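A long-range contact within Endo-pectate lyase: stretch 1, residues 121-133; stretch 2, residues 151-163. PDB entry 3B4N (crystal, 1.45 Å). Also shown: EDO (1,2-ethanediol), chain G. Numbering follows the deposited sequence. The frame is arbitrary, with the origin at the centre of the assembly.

Stretch 1 (121-133) CKPGATFENRTVD
Stretch 2, residues 151-163: KPLIILKNATVKN

The two stretches pair as parallel strands, Thr-126 to Glu-128 beside 154-157 (closest axis approach 4.8 Å, 17° between directions) and 131-133 beside the strand that begins at Thr-160 (4.7 Å, 12°). Together they bury 994 Å².

Stretch 1 enters through a type II turn from Lys-122 to Ala-125, closed by Ala-125 N to Lys-122 O at 3.1 Å. Gly-124 has phi/psi 93/-6, where a CB would jam against the preceding carbonyl oxygen, so glycine fits; its N donates to Leu-153 O at 2.7 Å. Ala-125 O accepts from Ile-155 N (3.0 Å).

Thr-126 pairs with Ile-155 (CA-CA 4.6 Å). Both are beta-branched, favouring extended backbone, and both adopt chi1 m. Phe-127, phi/psi -113/131, then bonds in both directions: its N donates to Ile-155 O and its O accepts from Lys-157 N, each 2.9 Å. Phe-127, buried (chi1 -60°, chi2 146°), has its CA-to-CB bond on the same face as those of Leu-156 and Val-161. Leu-156 CD2 meets the ring edge, 3.8 Å from Phe-127 CD1, as does Val-161 CG2, 4.2 Å from Phe-127 CE1. Aromatic bulk suits this apolar pocket.

Glu-128, extended (chi1 t, chi2 t), lies on the Thr-126 face, its OE1 3.3 Å from Lys-157 CE. Asn-129 takes left-handed angles (51/40), which asparagine tolerates well, as does Asn-158 (52/47); Asn-129 N donates to Lys-157 O (2.9 Å). Small Ala-159 points toward stretch 1, its CB 3.2 Å from Arg-130 O, which accepts from Thr-160 N (3.0 Å).

Thr-131 matches Thr-160 (CA-CA 4.5 Å), both chi1 m. Buried Val-132 (chi1 t) pairs with Val-161 (chi1 p), both side chains on the Phe-127 face; Val-132 N donates to Thr-160 O (2.8 Å), and its O accepts from Lys-162 N (3.0 Å). Exposed Asp-133 (chi1 t) accepts through OD2 from ethanediol O2 at 2.7 Å.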

ATOM      1  N   CYS A 121      15.040  11.481   4.612  1.00 22.95           N
ATOM      2  CA  CYS A 121      14.521  10.593   3.584  1.00 22.22           C
ATOM      3  C   CYS A 121      15.084  10.944   2.216  1.00 22.16           C
ATOM      4  O   CYS A 121      14.560  11.803   1.507  1.00 22.78           O
ATOM      5  CB  CYS A 121      12.993  10.664   3.597  1.00 20.95           C
ATOM      6  SG  CYS A 121      12.370  10.497   5.303  1.00 22.23           S
ATOM      7  N   LYS A 122      16.179  10.275   1.875  1.00 21.79           N
ATOM      8  CA  LYS A 122      16.876  10.469   0.610  1.00 22.06           C
ATOM      9  C   LYS A 122      17.147   9.083   0.042  1.00 20.43           C
ATOM     10  O   LYS A 122      17.304   8.123   0.792  1.00 19.62           O
ATOM     11  CB  LYS A 122      18.213  11.180   0.850  1.00 23.86           C
ATOM     12  CG  LYS A 122      18.096  12.551   1.503  1.00 26.81           C
ATOM     13  CD  LYS A 122      17.538  13.580   0.533  1.00 29.75           C
ATOM     14  CE  LYS A 122      17.373  14.935   1.209  1.00 32.60           C
ATOM     15  NZ  LYS A 122      18.644  15.396   1.830  1.00 34.39           N
ATOM     16  N   PRO A 123      17.195   8.958  -1.289  1.00 19.71           N
ATOM     17  CA  PRO A 123      17.456   7.651  -1.895  1.00 19.86           C
ATOM     18  C   PRO A 123      18.714   6.987  -1.340  1.00 19.28           C
ATOM     19  O   PRO A 123      19.773   7.623  -1.233  1.00 19.80           O
ATOM     20  CB  PRO A 123      17.579   7.986  -3.376  1.00 19.63           C
ATOM     21  CG  PRO A 123      16.572   9.079  -3.534  1.00 21.10           C
ATOM     22  CD  PRO A 123      16.843   9.951  -2.319  1.00 20.21           C
ATOM     23  N   GLY A 124      18.585   5.714  -0.974  1.00 18.15           N
ATOM     24  CA  GLY A 124      19.706   4.960  -0.445  1.00 19.02           C
ATOM     25  C   GLY A 124      19.835   4.967   1.065  1.00 18.21           C
ATOM     26  O   GLY A 124      20.673   4.261   1.625  1.00 21.09           O
ATOM     27  N   ALA A 125      19.003   5.759   1.731  1.00 17.93           N
ATOM     28  CA  ALA A 125      19.059   5.838   3.182  1.00 17.33           C
ATOM     29  C   ALA A 125      18.598   4.556   3.860  1.00 16.11           C
ATOM     30  O   ALA A 125      17.690   3.883   3.375  1.00 15.82           O
ATOM     31  CB  ALA A 125      18.216   7.006   3.662  1.00 17.23           C
ATOM     32  N   THR A 126      19.247   4.219   4.970  1.00 15.30           N
ATOM     33  CA  THR A 126      18.894   3.057   5.768  1.00 14.35           C
ATOM     34  C   THR A 126      18.499   3.542   7.157  1.00 13.83           C
ATOM     35  O   THR A 126      19.227   4.321   7.789  1.00 15.00           O
ATOM     36  CB  THR A 126      20.065   2.071   5.932  1.00 16.26           C
ATOM     37  OG1 THR A 126      20.388   1.491   4.661  1.00 18.56           O
ATOM     38  CG2 THR A 126      19.693   0.968   6.901  1.00 16.54           C
ATOM     39  N   PHE A 127      17.333   3.104   7.619  1.00 13.53           N
ATOM     40  CA  PHE A 127      16.849   3.463   8.944  1.00 12.75           C
ATOM     41  C   PHE A 127      16.833   2.184   9.768  1.00 13.46           C
ATOM     42  O   PHE A 127      16.299   1.160   9.323  1.00 13.43           O
ATOM     43  CB  PHE A 127      15.432   4.029   8.860  1.00 12.85           C
ATOM     44  CG  PHE A 127      15.313   5.261   8.009  1.00 13.06           C
ATOM     45  CD1 PHE A 127      14.157   5.496   7.265  1.00 14.11           C
ATOM     46  CD2 PHE A 127      16.342   6.201   7.957  1.00 13.57           C
ATOM     47  CE1 PHE A 127      14.027   6.636   6.489  1.00 14.38           C
ATOM     48  CE2 PHE A 127      16.217   7.352   7.177  1.00 14.55           C
ATOM     49  CZ  PHE A 127      15.060   7.568   6.443  1.00 14.77           C
ATOM     50  N   GLU A 128      17.401   2.236  10.970  1.00 13.99           N
ATOM     51  CA  GLU A 128      17.467   1.062  11.827  1.00 14.50           C
ATOM     52  C   GLU A 128      16.954   1.303  13.248  1.00 13.09           C
ATOM     53  O   GLU A 128      17.332   2.273  13.897  1.00 13.88           O
ATOM     54  CB  GLU A 128      18.918   0.568  11.874  1.00 17.06           C
ATOM     55  CG  GLU A 128      19.158  -0.712  12.655  1.00 22.25           C
ATOM     56  CD  GLU A 128      20.619  -1.136  12.593  1.00 26.22           C
ATOM     57  OE1 GLU A 128      21.088  -1.482  11.487  1.00 28.01           O
ATOM     58  OE2 GLU A 128      21.302  -1.108  13.642  1.00 30.42           O
ATOM     59  N   ASN A 129      16.078   0.418  13.711  1.00 12.42           N
ATOM     60  CA  ASN A 129      15.526   0.488  15.065  1.00 13.22           C
ATOM     61  C   ASN A 129      14.948   1.833  15.469  1.00 13.51           C
ATOM     62  O   ASN A 129      15.128   2.275  16.606  1.00 15.65           O
ATOM     63  CB  ASN A 129      16.592   0.084  16.085  1.00 13.76           C
ATOM     64  CG  ASN A 129      17.015  -1.355  15.931  1.00 14.13           C
ATOM     65  OD1 ASN A 129      16.173  -2.235  15.756  1.00 14.20           O
ATOM     66  ND2 ASN A 129      18.317  -1.608  16.001  1.00 17.38           N
ATOM     67  N   ARG A 130      14.251   2.488  14.550  1.00 13.34           N
ATOM     68  CA  ARG A 130      13.645   3.771  14.852  1.00 12.96           C
ATOM     69  C   ARG A 130      12.582   4.125  13.832  1.00 14.30           C
ATOM     70  O   ARG A 130      12.433   3.443  12.812  1.00 13.33           O
ATOM     71  CB  ARG A 130      14.715   4.866  14.897  1.00 15.11           C
ATOM     72  CG  ARG A 130      15.427   5.141  13.583  1.00 14.70           C
ATOM     73  CD  ARG A 130      16.678   5.995  13.844  1.00 17.23           C
ATOM     74  NE  ARG A 130      17.417   6.324  12.629  1.00 17.79           N
ATOM     75  CZ  ARG A 130      17.252   7.439  11.923  1.00 16.88           C
ATOM     76  NH1 ARG A 130      16.368   8.349  12.302  1.00 19.93           N
ATOM     77  NH2 ARG A 130      17.984   7.650  10.837  1.00 20.48           N
ATOM     78  N   THR A 131      11.847   5.191  14.125  1.00 13.66           N
ATOM     79  CA  THR A 131      10.791   5.677  13.254  1.00 14.62           C
ATOM     80  C   THR A 131      11.239   6.989  12.636  1.00 14.37           C
ATOM     81  O   THR A 131      11.797   7.858  13.323  1.00 14.83           O
ATOM     82  CB  THR A 131       9.491   5.913  14.049  1.00 15.43           C
ATOM     83  OG1 THR A 131       8.998   4.659  14.531  1.00 18.65           O
ATOM     84  CG2 THR A 131       8.432   6.570  13.165  1.00 13.50           C
ATOM     85  N   VAL A 132      11.017   7.128  11.333  1.00 13.86           N
ATOM     86  CA  VAL A 132      11.382   8.348  10.637  1.00 13.33           C
ATOM     87  C   VAL A 132      10.160   8.921   9.948  1.00 13.74           C
ATOM     88  O   VAL A 132       9.497   8.241   9.161  1.00 12.81           O
ATOM     89  CB  VAL A 132      12.482   8.105   9.578  1.00 12.76           C
ATOM     90  CG1 VAL A 132      12.761   9.396   8.816  1.00 13.52           C
ATOM     91  CG2 VAL A 132      13.760   7.612  10.255  1.00 14.57           C
ATOM     92  N   ASP A 133       9.849  10.171  10.271  1.00 13.21           N
ATOM     93  CA  ASP A 133       8.718  10.860   9.667  1.00 12.96           C
ATOM     94  C   ASP A 133       9.301  11.703   8.541  1.00 13.62           C
ATOM     95  O   ASP A 133      10.044  12.658   8.792  1.00 15.13           O
ATOM     96  CB  ASP A 133       8.044  11.764  10.696  1.00 13.11           C
ATOM     97  CG  ASP A 133       6.716  12.313  10.215  1.00 14.01           C
ATOM     98  OD1 ASP A 133       6.543  12.532   8.995  1.00 13.96           O
ATOM     99  OD2 ASP A 133       5.841  12.539  11.078  1.00 19.47           O
ATOM    100  N   LYS A 151      17.836  -0.608  -7.406  1.00 16.24           N
ATOM    101  CA  LYS A 151      18.129  -0.455  -5.991  1.00 16.30           C
ATOM    102  C   LYS A 151      16.963   0.081  -5.181  1.00 14.04           C
ATOM    103  O   LYS A 151      16.132   0.828  -5.693  1.00 14.99           O
ATOM    104  CB  LYS A 151      19.318   0.491  -5.812  1.00 18.22           C
ATOM    105  CG  LYS A 151      20.563   0.076  -6.581  1.00 21.05           C
ATOM    106  CD  LYS A 151      21.638   1.143  -6.505  1.00 24.58           C
ATOM    107  CE  LYS A 151      22.845   0.753  -7.350  1.00 27.59           C
ATOM    108  NZ  LYS A 151      23.881   1.821  -7.376  1.00 30.54           N
ATOM    109  N   PRO A 152      16.888  -0.306  -3.901  1.00 14.47           N
ATOM    110  CA  PRO A 152      15.801   0.185  -3.055  1.00 14.17           C
ATOM    111  C   PRO A 152      16.055   1.663  -2.773  1.00 14.00           C
ATOM    112  O   PRO A 152      17.212   2.098  -2.702  1.00 13.49           O
ATOM    113  CB  PRO A 152      15.933  -0.665  -1.796  1.00 14.72           C
ATOM    114  CG  PRO A 152      17.421  -0.922  -1.723  1.00 16.80           C
ATOM    115  CD  PRO A 152      17.747  -1.251  -3.166  1.00 14.26           C
ATOM    116  N   LEU A 153      14.985   2.433  -2.643  1.00 13.00           N
ATOM    117  CA  LEU A 153      15.095   3.855  -2.339  1.00 12.67           C
ATOM    118  C   LEU A 153      15.306   4.052  -0.842  1.00 13.31           C
ATOM    119  O   LEU A 153      16.007   4.970  -0.415  1.00 14.07           O
ATOM    120  CB  LEU A 153      13.829   4.588  -2.762  1.00 13.71           C
ATOM    121  CG  LEU A 153      13.535   4.660  -4.261  1.00 14.65           C
ATOM    122  CD1 LEU A 153      12.167   5.272  -4.483  1.00 14.64           C
ATOM    123  CD2 LEU A 153      14.621   5.484  -4.949  1.00 14.53           C
ATOM    124  N   ILE A 154      14.670   3.194  -0.052  1.00 11.42           N
ATOM    125  CA  ILE A 154      14.763   3.245   1.400  1.00 11.18           C
ATOM    126  C   ILE A 154      14.893   1.823   1.910  1.00 10.64           C
ATOM    127  O   ILE A 154      14.203   0.921   1.422  1.00 10.68           O
ATOM    128  CB  ILE A 154      13.483   3.860   2.033  1.00 10.74           C
ATOM    129  CG1 ILE A 154      13.306   5.308   1.574  1.00 12.08           C
ATOM    130  CG2 ILE A 154      13.542   3.757   3.565  1.00 12.74           C
ATOM    131  CD1 ILE A 154      14.366   6.261   2.102  1.00 14.20           C
ATOM    132  N   ILE A 155      15.776   1.623   2.882  1.00 10.56           N
ATOM    133  CA  ILE A 155      15.982   0.320   3.494  1.00 10.58           C
ATOM    134  C   ILE A 155      15.643   0.448   4.971  1.00 11.08           C
ATOM    135  O   ILE A 155      16.158   1.331   5.671  1.00 11.65           O
ATOM    136  CB  ILE A 155      17.441  -0.155   3.362  1.00 11.52           C
ATOM    137  CG1 ILE A 155      17.793  -0.348   1.887  1.00 12.91           C
ATOM    138  CG2 ILE A 155      17.633  -1.463   4.122  1.00 11.09           C
ATOM    139  CD1 ILE A 155      19.231  -0.715   1.656  1.00 15.93           C
ATOM    140  N   LEU A 156      14.774  -0.434   5.440  1.00 10.40           N
ATOM    141  CA  LEU A 156      14.355  -0.425   6.829  1.00 10.37           C
ATOM    142  C   LEU A 156      14.872  -1.681   7.525  1.00 11.11           C
ATOM    143  O   LEU A 156      14.788  -2.785   6.988  1.00 10.41           O
ATOM    144  CB  LEU A 156      12.822  -0.388   6.908  1.00 10.69           C
ATOM    145  CG  LEU A 156      12.108   0.755   6.183  1.00  9.93           C
ATOM    146  CD1 LEU A 156      10.599   0.531   6.258  1.00 10.59           C
ATOM    147  CD2 LEU A 156      12.487   2.094   6.816  1.00 11.21           C
ATOM    148  N   LYS A 157      15.432  -1.507   8.717  1.00 11.17           N
ATOM    149  CA  LYS A 157      15.910  -2.634   9.510  1.00 12.76           C
ATOM    150  C   LYS A 157      15.234  -2.442  10.863  1.00 12.65           C
ATOM    151  O   LYS A 157      15.687  -1.639  11.680  1.00 13.45           O
ATOM    152  CB  LYS A 157      17.436  -2.597   9.637  1.00 13.88           C
ATOM    153  CG  LYS A 157      18.149  -2.943   8.328  1.00 16.84           C
ATOM    154  CD  LYS A 157      19.669  -2.935   8.479  1.00 19.87           C
ATOM    155  CE  LYS A 157      20.136  -3.984   9.477  1.00 22.27           C
ATOM    156  NZ  LYS A 157      19.668  -5.351   9.109  1.00 24.77           N
ATOM    157  N   ASN A 158      14.134  -3.164  11.072  1.00 11.87           N
ATOM    158  CA  ASN A 158      13.328  -3.059  12.295  1.00 12.18           C
ATOM    159  C   ASN A 158      13.016  -1.580  12.492  1.00 12.49           C
ATOM    160  O   ASN A 158      13.138  -1.035  13.591  1.00 13.59           O
ATOM    161  CB  ASN A 158      14.082  -3.609  13.510  1.00 13.03           C
ATOM    162  CG  ASN A 158      13.164  -3.858  14.695  1.00 14.68           C
ATOM    163  OD1 ASN A 158      13.353  -3.302  15.782  1.00 17.68           O
ATOM    164  ND2 ASN A 158      12.161  -4.701  14.492  1.00 12.10           N
ATOM    165  N   ALA A 159      12.583  -0.941  11.412  1.00 11.07           N
ATOM    166  CA  ALA A 159      12.296   0.483  11.423  1.00 11.35           C
ATOM    167  C   ALA A 159      10.987   0.849  10.738  1.00 11.29           C
ATOM    168  O   ALA A 159      10.404   0.054   9.998  1.00 11.78           O
ATOM    169  CB  ALA A 159      13.448   1.238  10.764  1.00 11.86           C
ATOM    170  N   THR A 160      10.546   2.075  10.986  1.00 12.11           N
ATOM    171  CA  THR A 160       9.310   2.585  10.413  1.00 10.89           C
ATOM    172  C   THR A 160       9.565   3.862   9.634  1.00 11.45           C
ATOM    173  O   THR A 160      10.357   4.707  10.052  1.00 12.12           O
ATOM    174  CB  THR A 160       8.274   2.913  11.525  1.00 12.54           C
ATOM    175  OG1 THR A 160       7.887   1.705  12.184  1.00 15.29           O
ATOM    176  CG2 THR A 160       7.029   3.585  10.935  1.00 12.94           C
ATOM    177  N   VAL A 161       8.917   3.993   8.483  1.00 10.98           N
ATOM    178  CA  VAL A 161       9.018   5.211   7.703  1.00 10.94           C
ATOM    179  C   VAL A 161       7.582   5.663   7.447  1.00 10.47           C
ATOM    180  O   VAL A 161       6.694   4.835   7.212  1.00 11.21           O
ATOM    181  CB  VAL A 161       9.760   4.997   6.361  1.00  9.88           C
ATOM    182  CG1 VAL A 161       9.012   4.004   5.480  1.00 11.37           C
ATOM    183  CG2 VAL A 161       9.912   6.332   5.651  1.00 12.75           C
ATOM    184  N   LYS A 162       7.330   6.959   7.549  1.00 10.09           N
ATOM    185  CA  LYS A 162       5.980   7.445   7.296  1.00 10.48           C
ATOM    186  C   LYS A 162       5.933   8.765   6.564  1.00 10.55           C
ATOM    187  O   LYS A 162       6.888   9.544   6.601  1.00 10.76           O
ATOM    188  CB  LYS A 162       5.177   7.535   8.597  1.00 15.19           C
ATOM    189  CG  LYS A 162       5.757   8.413   9.675  1.00 16.94           C
ATOM    190  CD  LYS A 162       4.939   8.239  10.956  1.00 20.19           C
ATOM    191  CE  LYS A 162       5.462   9.074  12.101  1.00 23.09           C
ATOM    192  NZ  LYS A 162       4.677   8.793  13.343  1.00 25.41           N
ATOM    193  N   ASN A 163       4.820   8.983   5.866  1.00  9.08           N
ATOM    194  CA  ASN A 163       4.554  10.210   5.121  1.00  8.84           C
ATOM    195  C   ASN A 163       5.611  10.468   4.058  1.00  9.63           C
ATOM    196  O   ASN A 163       6.373  11.432   4.135  1.00 11.14           O
ATOM    197  CB  ASN A 163       4.500  11.393   6.092  1.00  8.64           C
ATOM    198  CG  ASN A 163       3.597  11.135   7.277  1.00 10.17           C
ATOM    199  OD1 ASN A 163       3.971  11.395   8.422  1.00 12.67           O
ATOM    200  ND2 ASN A 163       2.409  10.631   7.016  1.00  7.71           N
TER
HETATM  201  C1  EDO G 801       1.529  11.571  12.720  1.00 19.67           C
HETATM  202  O1  EDO G 801       1.623  10.114  12.250  1.00 19.67           O
HETATM  203  C2  EDO G 801       2.832  12.368  12.577  1.00 19.43           C
HETATM  204  O2  EDO G 801       3.192  12.406  11.061  1.00 17.95           O